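Local coordinates for glycosylation Associate Protein 1 (Streptococcus agalactiae serotype V, PDB 6OYC) that probably acts, as a GT-B-like member of the Gap123 complex, in the glycosylation and accessory Sec export of streptococcal adhesins, at residues H3-W8 against E214-Y219; V29-T34 against D435-I440; Q89-R94 against Y146-R151. One frame throughout, in Å; residues are numbered along the deposited sequence.

Contact 1 (H3-W8 against E214-Y219); sequences HFIPSW and EKYLTY
Tyr219, on helix 208-223, reaches His3 on strand 2-5, an inner strand of the parallel sheet, and its side chain can be followed outward to see how a helix is pinned to a strand. CB leaves the helix toward strand 2-5, and CG stands opposite the backbone N (chi1 177°), which carries the ring off the helix toward the imidazole. On the ring, CE2 and CZ each come within 3.6 Å of His3 ND1. At the tip, Tyr219 OH lies 2.8 Å from His3 ND1, in the imidazole plane and at its edge, in a hydrogen bond that either group could donate. The two rings stand steeply to each other, their planes at 81°. Both ends of the pair have further partners: Arg49 NE also bonds the phenol oxygen, while Asp228 OD2 takes the far nitrogen of His3, so the imidazole is gripped at both nitrogens and its rotation is fixed.

One helical turn before Tyr219, Tyr216 makes a van der Waals contact, without a hydrogen bond to Ile5. Ile5 CD1 meets Tyr216 CE1 at 3.7 Å and also touches the phenol oxygen of Tyr216, the two side chains crossing at about a right angle. Val51 and Ile230, from the strands flanking 2-5, extend this buried layer. A helix packed on the central strands of a parallel sheet through such side chains is typical of the Rossmann-like alpha/beta domains of the GT-B fold.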
loop_
_atom_site.group_PDB
_atom_site.type_symbol
_atom_site.label_atom_id
_atom_site.label_comp_id
_atom_site.label_asym_id
_atom_site.label_seq_id
_atom_site.Cartn_x
_atom_site.Cartn_y
_atom_site.Cartn_z
ATOM N N HIS A 3 -4.631 -19.304 -7.277
ATOM C CA HIS A 3 -3.278 -18.790 -7.091
ATOM C C HIS A 3 -3.266 -17.302 -7.429
ATOM O O HIS A 3 -3.498 -16.922 -8.587
ATOM C CB HIS A 3 -2.291 -19.552 -7.966
ATOM C CG HIS A 3 -2.446 -21.033 -7.887
ATOM N ND1 HIS A 3 -1.599 -21.828 -7.147
ATOM C CD2 HIS A 3 -3.363 -21.865 -8.438
ATOM C CE1 HIS A 3 -1.979 -23.089 -7.256
ATOM N NE2 HIS A 3 -3.050 -23.138 -8.027
ATOM N N PHE A 4 -2.995 -16.464 -6.423
ATOM C CA PHE A 4 -2.956 -15.019 -6.617
ATOM C C PHE A 4 -1.519 -14.598 -6.880
ATOM O O PHE A 4 -0.604 -14.991 -6.145
ATOM C CB PHE A 4 -3.498 -14.269 -5.396
ATOM C CG PHE A 4 -5.001 -14.291 -5.276
ATOM C CD1 PHE A 4 -5.651 -15.352 -4.638
ATOM C CD2 PHE A 4 -5.764 -13.252 -5.780
ATOM C CE1 PHE A 4 -7.036 -15.372 -4.515
ATOM C CE2 PHE A 4 -7.142 -13.266 -5.662
ATOM C CZ PHE A 4 -7.781 -14.323 -5.029
ATOM N N ILE A 5 -1.311 -13.804 -7.924
ATOM C CA ILE A 5 0.023 -13.272 -8.178
ATOM C C ILE A 5 -0.058 -11.757 -8.023
ATOM O O ILE A 5 -0.668 -11.092 -8.871
ATOM C CB ILE A 5 0.546 -13.668 -9.561
ATOM C CG1 ILE A 5 0.576 -15.206 -9.682
ATOM C CG2 ILE A 5 1.905 -13.036 -9.801
ATOM C CD1 ILE A 5 1.214 -15.696 -10.937
ATOM N N PRO A 6 0.536 -11.178 -6.973
ATOM C CA PRO A 6 0.436 -9.733 -6.738
ATOM C C PRO A 6 1.457 -8.955 -7.557
ATOM O O PRO A 6 2.343 -9.518 -8.200
ATOM C CB PRO A 6 0.747 -9.605 -5.236
ATOM C CG PRO A 6 1.758 -10.694 -5.003
ATOM C CD PRO A 6 1.361 -11.846 -5.943
ATOM N N SER A 7 1.320 -7.632 -7.505
ATOM C CA SER A 7 2.286 -6.686 -8.073
ATOM C C SER A 7 2.773 -5.787 -6.949
ATOM O O SER A 7 2.369 -4.619 -6.860
ATOM C CB SER A 7 1.678 -5.848 -9.218
ATOM O OG SER A 7 1.480 -6.661 -10.357
ATOM N N TRP A 8 3.580 -6.344 -6.061
ATOM C CA TRP A 8 4.036 -5.571 -4.911
ATOM C C TRP A 8 5.506 -5.255 -5.087
ATOM O O TRP A 8 6.318 -5.479 -4.181
ATOM C CB TRP A 8 3.804 -6.327 -3.604
ATOM C CG TRP A 8 2.371 -6.633 -3.329
ATOM C CD1 TRP A 8 1.270 -5.982 -3.828
ATOM C CD2 TRP A 8 1.876 -7.670 -2.483
ATOM N NE1 TRP A 8 0.112 -6.565 -3.345
ATOM C CE2 TRP A 8 0.459 -7.593 -2.508
ATOM C CE3 TRP A 8 2.490 -8.658 -1.701
ATOM C CZ2 TRP A 8 -0.344 -8.468 -1.791
ATOM C CZ3 TRP A 8 1.689 -9.516 -0.975
ATOM C CH2 TRP A 8 0.287 -9.427 -1.037
ATOM N N GLU A 214 12.268 -18.984 -14.146
ATOM C CA GLU A 214 12.530 -20.414 -13.966
ATOM C C GLU A 214 11.820 -20.940 -12.727
ATOM O O GLU A 214 11.130 -21.966 -12.777
ATOM C CB GLU A 214 14.040 -20.670 -13.873
ATOM C CG GLU A 214 14.377 -22.091 -13.454
ATOM C CD GLU A 214 15.869 -22.354 -13.335
ATOM O OE1 GLU A 214 16.672 -21.783 -14.109
ATOM O OE2 GLU A 214 16.239 -23.143 -12.445
ATOM N N LYS A 215 11.952 -20.224 -11.604
ATOM C CA LYS A 215 11.243 -20.633 -10.396
ATOM C C LYS A 215 9.732 -20.611 -10.604
ATOM O O LYS A 215 9.031 -21.530 -10.168
ATOM C CB LYS A 215 11.645 -19.743 -9.220
ATOM C CG LYS A 215 13.106 -19.856 -8.849
ATOM C CD LYS A 215 13.486 -21.311 -8.593
ATOM C CE LYS A 215 12.862 -21.842 -7.316
ATOM N NZ LYS A 215 12.938 -23.342 -7.219
ATOM N N TYR A 216 9.204 -19.594 -11.295
ATOM C CA TYR A 216 7.755 -19.557 -11.500
ATOM C C TYR A 216 7.279 -20.736 -12.348
ATOM O O TYR A 216 6.269 -21.383 -12.031
ATOM C CB TYR A 216 7.308 -18.252 -12.151
ATOM C CG TYR A 216 5.840 -18.326 -12.476
ATOM C CD1 TYR A 216 4.895 -18.352 -11.458
ATOM C CD2 TYR A 216 5.393 -18.429 -13.788
ATOM C CE1 TYR A 216 3.543 -18.439 -11.727
ATOM C CE2 TYR A 216 4.036 -18.516 -14.075
ATOM C CZ TYR A 216 3.112 -18.528 -13.036
ATOM O OH TYR A 216 1.755 -18.620 -13.284
ATOM N N LEU A 217 7.973 -21.018 -13.454
ATOM C CA LEU A 217 7.501 -22.108 -14.297
ATOM C C LEU A 217 7.558 -23.436 -13.550
ATOM O O LEU A 217 6.666 -24.275 -13.712
ATOM C CB LEU A 217 8.294 -22.147 -15.601
ATOM C CG LEU A 217 8.118 -20.842 -16.388
ATOM C CD1 LEU A 217 8.934 -20.854 -17.671
ATOM C CD2 LEU A 217 6.650 -20.516 -16.674
ATOM N N THR A 218 8.547 -23.618 -12.676
ATOM C CA THR A 218 8.535 -24.796 -11.818
ATOM C C THR A 218 7.309 -24.810 -10.911
ATOM O O THR A 218 6.665 -25.857 -10.753
ATOM C CB THR A 218 9.810 -24.860 -10.981
ATOM O OG1 THR A 218 10.944 -25.038 -11.840
ATOM C CG2 THR A 218 9.730 -26.012 -9.994
ATOM N N TYR A 219 6.966 -23.663 -10.305
ATOM C CA TYR A 219 5.772 -23.612 -9.461
ATOM C C TYR A 219 4.541 -23.987 -10.273
ATOM O O TYR A 219 3.681 -24.750 -9.819
ATOM C CB TYR A 219 5.591 -22.213 -8.847
ATOM C CG TYR A 219 4.315 -22.090 -8.010
ATOM C CD1 TYR A 219 4.320 -22.397 -6.650
ATOM C CD2 TYR A 219 3.106 -21.693 -8.582
ATOM C CE1 TYR A 219 3.156 -22.307 -5.881
ATOM C CE2 TYR A 219 1.927 -21.608 -7.816
ATOM C CZ TYR A 219 1.968 -21.913 -6.471
ATOM O OH TYR A 219 0.828 -21.828 -5.699
#

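Contact 2 (V29-T34 against D435-I440); sequences VGFDDT and DLYTQI
Phe31 meets two residues of helix 436-445, Tyr437 and Ile440, and the interactions fall into two main kinds: apolar touches between the segments, and capping bonds within each. The apolar contacts are loose. Phe31 CB approaches Tyr437 CE1 at 4.1 Å, and farther out Phe31 CE2 lies 4.2 Å from Ile440 CG2. The phenylalanine reaches both because its CG lies opposite the backbone N (chi1 178°), sending the ring out toward the helix, where Ile440 points at the loop, while Tyr437 reaches it with the end of its ring. Tyr437 brings a single ring carbon, CE1, to Phe31; its hydroxyl bonds Asp304 OD2, and its ring also rests on helix 414-420.

The capping bonds are local. Asp435 is the N-cap of helix 436-445, and its OD2 accepts twice from one residue: Thr438 N at 2.9 Å and Thr438 OG1 at 2.6 Å, arriving from opposite faces of the carboxylate plane. That double grip ties the cap to the first turn. Asp32 caps helix 33-43 in turn, although its bond from Thr34 N to OD1 (3.0 Å) is weak and bent to 122°. A polar link of another kind runs from the Phe31 loop to helix 414-420, the helix Tyr437 also touches: Phe31 N bonds Glu414 OE1.

A loop leading into a helix of the N-terminal Rossmann-like domain thus faces the N-terminal end of a helix in the second such domain, as expected at the interdomain cleft of a GT-B fold.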
loop_
_atom_site.group_PDB
_atom_site.type_symbol
_atom_site.label_atom_id
_atom_site.label_comp_id
_atom_site.label_asym_id
_atom_site.label_seq_id
_atom_site.Cartn_x
_atom_site.Cartn_y
_atom_site.Cartn_z
ATOM N N VAL A 29 2.150 2.781 -2.341
ATOM C CA VAL A 29 2.446 1.429 -1.892
ATOM C C VAL A 29 1.426 1.063 -0.824
ATOM O O VAL A 29 1.205 1.831 0.119
ATOM C CB VAL A 29 3.884 1.322 -1.352
ATOM C CG1 VAL A 29 4.182 -0.101 -0.825
ATOM C CG2 VAL A 29 4.874 1.696 -2.435
ATOM N N GLY A 30 0.790 -0.091 -0.972
ATOM C CA GLY A 30 -0.156 -0.511 0.039
ATOM C C GLY A 30 -1.357 -1.234 -0.517
ATOM O O GLY A 30 -1.241 -1.959 -1.516
ATOM N N PHE A 31 -2.514 -1.018 0.115
ATOM C CA PHE A 31 -3.743 -1.739 -0.210
ATOM C C PHE A 31 -4.015 -1.717 -1.716
ATOM O O PHE A 31 -3.954 -0.662 -2.349
ATOM C CB PHE A 31 -4.912 -1.105 0.554
ATOM C CG PHE A 31 -6.237 -1.731 0.258
ATOM C CD1 PHE A 31 -6.650 -2.865 0.949
ATOM C CD2 PHE A 31 -7.049 -1.223 -0.747
ATOM C CE1 PHE A 31 -7.864 -3.469 0.658
ATOM C CE2 PHE A 31 -8.267 -1.820 -1.042
ATOM C CZ PHE A 31 -8.677 -2.945 -0.334
ATOM N N ASP A 32 -4.297 -2.881 -2.302
ATOM C CA ASP A 32 -4.543 -2.902 -3.742
ATOM C C ASP A 32 -5.519 -4.021 -4.077
ATOM O O ASP A 32 -6.091 -4.657 -3.185
ATOM C CB ASP A 32 -3.229 -3.022 -4.522
ATOM C CG ASP A 32 -2.598 -4.410 -4.431
ATOM O OD1 ASP A 32 -3.145 -5.307 -3.758
ATOM O OD2 ASP A 32 -1.526 -4.606 -5.044
ATOM N N ASP A 33 -5.667 -4.286 -5.383
ATOM C CA ASP A 33 -6.661 -5.246 -5.855
ATOM C C ASP A 33 -6.392 -6.657 -5.342
ATOM O O ASP A 33 -7.339 -7.403 -5.055
ATOM C CB ASP A 33 -6.737 -5.209 -7.389
ATOM C CG ASP A 33 -5.367 -5.393 -8.067
ATOM O OD1 ASP A 33 -4.350 -4.901 -7.515
ATOM O OD2 ASP A 33 -5.315 -6.028 -9.158
ATOM N N THR A 34 -5.127 -7.049 -5.200
ATOM C CA THR A 34 -4.857 -8.395 -4.710
ATOM C C THR A 34 -5.338 -8.565 -3.278
ATOM O O THR A 34 -5.943 -9.590 -2.938
ATOM C CB THR A 34 -3.370 -8.709 -4.807
ATOM O OG1 THR A 34 -2.931 -8.531 -6.156
ATOM C CG2 THR A 34 -3.091 -10.155 -4.353
ATOM N N ASP A 435 -7.479 11.990 -2.746
ATOM C CA ASP A 435 -6.687 10.830 -2.360
ATOM C C ASP A 435 -7.490 9.533 -2.524
ATOM O O ASP A 435 -8.627 9.412 -2.047
ATOM C CB ASP A 435 -6.203 10.999 -0.916
ATOM C CG ASP A 435 -5.387 9.807 -0.431
ATOM O OD1 ASP A 435 -4.255 9.647 -0.904
ATOM O OD2 ASP A 435 -5.882 9.022 0.408
ATOM N N LEU A 436 -6.888 8.566 -3.216
ATOM C CA LEU A 436 -7.588 7.326 -3.542
ATOM C C LEU A 436 -7.892 6.515 -2.291
ATOM O O LEU A 436 -9.028 6.058 -2.098
ATOM C CB LEU A 436 -6.759 6.491 -4.522
ATOM C CG LEU A 436 -7.327 5.084 -4.763
ATOM C CD1 LEU A 436 -8.670 5.219 -5.466
ATOM C CD2 LEU A 436 -6.376 4.173 -5.566
ATOM N N TYR A 437 -6.884 6.304 -1.433
ATOM C CA TYR A 437 -7.114 5.455 -0.277
ATOM C C TYR A 437 -8.191 6.053 0.626
ATOM O O TYR A 437 -9.019 5.325 1.181
ATOM C CB TYR A 437 -5.826 5.215 0.514
ATOM C CG TYR A 437 -6.150 4.251 1.639
ATOM C CD1 TYR A 437 -6.429 2.917 1.366
ATOM C CD2 TYR A 437 -6.280 4.684 2.952
ATOM C CE1 TYR A 437 -6.777 2.020 2.381
ATOM C CE2 TYR A 437 -6.629 3.781 3.984
ATOM C CZ TYR A 437 -6.878 2.458 3.686
ATOM O OH TYR A 437 -7.234 1.557 4.673
ATOM N N THR A 438 -8.206 7.381 0.765
ATOM C CA THR A 438 -9.245 8.050 1.546
ATOM C C THR A 438 -10.632 7.776 0.974
ATOM O O THR A 438 -11.586 7.550 1.728
ATOM C CB THR A 438 -8.966 9.556 1.599
ATOM O OG1 THR A 438 -7.684 9.776 2.196
ATOM C CG2 THR A 438 -10.021 10.291 2.419
ATOM N N GLN A 439 -10.765 7.794 -0.356
ATOM C CA GLN A 439 -12.045 7.449 -0.974
ATOM C C GLN A 439 -12.446 6.015 -0.641
ATOM O O GLN A 439 -13.603 5.750 -0.289
ATOM C CB GLN A 439 -11.973 7.638 -2.487
ATOM C CG GLN A 439 -11.767 9.061 -2.926
ATOM C CD GLN A 439 -11.703 9.172 -4.428
ATOM O OE1 GLN A 439 -10.736 8.724 -5.068
ATOM N NE2 GLN A 439 -12.742 9.745 -5.010
ATOM N N ILE A 440 -11.500 5.071 -0.765
ATOM C CA ILE A 440 -11.777 3.673 -0.427
ATOM C C ILE A 440 -12.203 3.551 1.025
ATOM O O ILE A 440 -13.147 2.822 1.352
ATOM C CB ILE A 440 -10.546 2.795 -0.712
ATOM C CG1 ILE A 440 -10.347 2.617 -2.221
ATOM C CG2 ILE A 440 -10.673 1.446 -0.012
ATOM C CD1 ILE A 440 -8.907 2.306 -2.584
#

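Contact 3 (Q89-R94 against Y146-R151); sequences QMIDFR and YLFDDR
Ile91 and Phe148 meet at about a right angle where the loop before strand 103-106 passes strand 141-148, part of the long antiparallel meander of this protein. Ile91 CD1 comes obliquely to the Phe148 ring, 3.5 Å from Phe148 CD1 and 4.0 Å from Phe148 CE1. The isoleucine gets there because CG1 stands opposite its carbonyl carbon (chi1 -58°) and the chain runs on extended. Leu131 of the neighbouring strand touches both side chains.

Two residues before Ile91, Gln89 N donates to Arg151 O at 2.8 Å, nearly straight at 166°, though it comes from above the carbonyl plane. Arg151 points its CB away from the 89-94 loop, and its guanidinium lies side-on against Asp149: in a salt bridge, NE bonds OD1, and NH2 bonds OD2 within the guanidinium plane. Asp149 OD1 also takes Arg151 N on its anti lone pair, closing an Asx turn that fixes the backbone bearing the shared carbonyl. Asp78 pairs with the other arginine nitrogen, NH1.

That carbonyl has a second donor: one water donates to Arg151 O at 2.9 Å and accepts from Gln89 NE2 at 3.0 Å.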
loop_
_atom_site.group_PDB
_atom_site.type_symbol
_atom_site.label_atom_id
_atom_site.label_comp_id
_atom_site.label_asym_id
_atom_site.label_seq_id
_atom_site.Cartn_x
_atom_site.Cartn_y
_atom_site.Cartn_z
ATOM N N GLN A 89 13.160 -15.170 15.220
ATOM C CA GLN A 89 13.971 -14.516 16.235
ATOM C C GLN A 89 13.624 -13.039 16.255
ATOM O O GLN A 89 13.272 -12.463 15.224
ATOM C CB GLN A 89 15.491 -14.658 15.962
ATOM C CG GLN A 89 16.080 -16.038 16.116
ATOM C CD GLN A 89 17.539 -16.077 15.648
ATOM O OE1 GLN A 89 18.459 -15.865 16.443
ATOM N NE2 GLN A 89 17.750 -16.305 14.350
ATOM N N MET A 90 13.762 -12.416 17.429
ATOM C CA MET A 90 13.473 -10.992 17.621
ATOM C C MET A 90 14.802 -10.272 17.819
ATOM O O MET A 90 15.338 -10.241 18.925
ATOM C CB MET A 90 12.543 -10.774 18.811
ATOM C CG MET A 90 11.413 -11.796 18.905
ATOM S SD MET A 90 10.363 -11.786 17.430
ATOM C CE MET A 90 9.990 -10.036 17.204
ATOM N N ILE A 91 15.329 -9.686 16.752
ATOM C CA ILE A 91 16.673 -9.127 16.797
ATOM C C ILE A 91 16.669 -7.802 17.553
ATOM O O ILE A 91 15.956 -6.865 17.182
ATOM C CB ILE A 91 17.246 -8.936 15.388
ATOM C CG1 ILE A 91 17.273 -10.259 14.626
ATOM C CG2 ILE A 91 18.649 -8.324 15.494
ATOM C CD1 ILE A 91 17.603 -10.083 13.166
ATOM N N ASP A 92 17.493 -7.718 18.595
ATOM C CA ASP A 92 17.792 -6.468 19.292
ATOM C C ASP A 92 19.139 -5.974 18.781
ATOM O O ASP A 92 20.185 -6.558 19.102
ATOM C CB ASP A 92 17.834 -6.695 20.800
ATOM C CG ASP A 92 18.203 -5.437 21.592
ATOM O OD1 ASP A 92 18.523 -4.362 21.010
ATOM O OD2 ASP A 92 18.155 -5.545 22.835
ATOM N N PHE A 93 19.115 -4.900 17.988
ATOM C CA PHE A 93 20.346 -4.435 17.361
ATOM C C PHE A 93 21.420 -4.082 18.390
ATOM O O PHE A 93 22.609 -4.073 18.052
ATOM C CB PHE A 93 20.051 -3.227 16.472
ATOM C CG PHE A 93 19.991 -1.935 17.236
ATOM C CD1 PHE A 93 18.818 -1.545 17.877
ATOM C CD2 PHE A 93 21.121 -1.131 17.363
ATOM C CE1 PHE A 93 18.768 -0.354 18.614
ATOM C CE2 PHE A 93 21.068 0.057 18.096
ATOM C CZ PHE A 93 19.886 0.437 18.711
ATOM N N ARG A 94 21.030 -3.775 19.633
ATOM C CA ARG A 94 22.009 -3.422 20.655
ATOM C C ARG A 94 22.912 -4.599 21.028
ATOM O O ARG A 94 23.976 -4.393 21.622
ATOM C CB ARG A 94 21.294 -2.894 21.914
ATOM C CG ARG A 94 20.646 -1.533 21.760
ATOM C CD ARG A 94 19.878 -1.147 23.008
ATOM N NE ARG A 94 20.778 -0.779 24.102
ATOM C CZ ARG A 94 21.240 0.454 24.347
ATOM N NH1 ARG A 94 20.888 1.505 23.591
ATOM N NH2 ARG A 94 22.061 0.627 25.373
ATOM N N TYR A 146 22.934 -4.220 5.561
ATOM C CA TYR A 146 22.425 -5.488 6.069
ATOM C C TYR A 146 20.906 -5.470 5.993
ATOM O O TYR A 146 20.282 -4.610 6.611
ATOM C CB TYR A 146 22.849 -5.696 7.516
ATOM C CG TYR A 146 24.319 -5.956 7.739
ATOM C CD1 TYR A 146 25.218 -4.902 7.879
ATOM C CD2 TYR A 146 24.804 -7.256 7.861
ATOM C CE1 TYR A 146 26.563 -5.136 8.107
ATOM C CE2 TYR A 146 26.150 -7.503 8.082
ATOM C CZ TYR A 146 27.024 -6.443 8.201
ATOM O OH TYR A 146 28.358 -6.674 8.430
ATOM N N LEU A 147 20.311 -6.402 5.242
ATOM C CA LEU A 147 18.853 -6.517 5.116
ATOM C C LEU A 147 18.381 -7.685 5.967
ATOM O O LEU A 147 18.776 -8.832 5.720
ATOM C CB LEU A 147 18.394 -6.784 3.685
ATOM C CG LEU A 147 18.245 -5.734 2.599
ATOM C CD1 LEU A 147 17.285 -4.621 3.043
ATOM C CD2 LEU A 147 19.635 -5.199 2.201
ATOM N N PHE A 148 17.518 -7.409 6.926
ATOM C CA PHE A 148 17.020 -8.438 7.820
ATOM C C PHE A 148 15.624 -8.854 7.395
ATOM O O PHE A 148 14.790 -8.002 7.071
ATOM C CB PHE A 148 17.027 -7.942 9.267
ATOM C CG PHE A 148 18.409 -7.678 9.789
ATOM C CD1 PHE A 148 19.144 -8.703 10.387
ATOM C CD2 PHE A 148 18.992 -6.415 9.658
ATOM C CE1 PHE A 148 20.418 -8.472 10.863
ATOM C CE2 PHE A 148 20.281 -6.182 10.127
ATOM C CZ PHE A 148 20.992 -7.210 10.731
ATOM N N ASP A 149 15.398 -10.164 7.366
ATOM C CA ASP A 149 14.075 -10.751 7.219
ATOM C C ASP A 149 13.285 -10.521 8.497
ATOM O O ASP A 149 13.849 -10.483 9.597
ATOM C CB ASP A 149 14.212 -12.262 6.949
ATOM C CG ASP A 149 12.934 -12.904 6.388
ATOM O OD1 ASP A 149 12.014 -13.207 7.189
ATOM O OD2 ASP A 149 12.872 -13.118 5.146
ATOM N N ASP A 150 11.963 -10.381 8.360
ATOM C CA ASP A 150 11.159 -10.202 9.572
ATOM C C ASP A 150 11.078 -11.463 10.423
ATOM O O ASP A 150 10.547 -11.407 11.525
ATOM C CB ASP A 150 9.750 -9.697 9.236
ATOM C CG ASP A 150 8.920 -10.691 8.421
ATOM O OD1 ASP A 150 9.005 -11.916 8.647
ATOM O OD2 ASP A 150 8.123 -10.234 7.564
ATOM N N ARG A 151 11.562 -12.599 9.936
ATOM C CA ARG A 151 11.717 -13.765 10.799
ATOM C C ARG A 151 12.989 -13.682 11.656
ATOM O O ARG A 151 13.261 -14.597 12.435
ATOM C CB ARG A 151 11.666 -15.053 9.977
ATOM C CG ARG A 151 10.267 -15.350 9.420
ATOM C CD ARG A 151 10.268 -16.296 8.211
ATOM N NE ARG A 151 10.946 -15.736 7.041
ATOM C CZ ARG A 151 10.775 -16.174 5.793
ATOM N NH1 ARG A 151 9.947 -17.181 5.550
ATOM N NH2 ARG A 151 11.428 -15.597 4.787
HETATM O O HOH W 1 15.439 -16.554 12.456
#

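How the contacts relate
The three contacts sample three parts of one chain. Contact 1 lies on the seven-stranded parallel sheet of the N-terminal domain, and contact 2 joins that domain to the one built on the six-stranded parallel sheet. Contact 3 sits in the antiparallel meander inserted between strands 73-75 and 229-233 of the first sheet. Their centres are 23 to 29 Å apart. Contacts 1 and 2 alternate along the chain, and strand 2-5 leads into helix 33-43. The two touch, with Trp8 beside Asp32 and Pro6 beside Thr34. Contact 3, about 11 Å from contact 1 and 14 Å from contact 2 between nearest atoms, falls within the sequence span of both. Contacts 1 and 2 thus meet at the first strand-helix unit, while contact 3 stands apart.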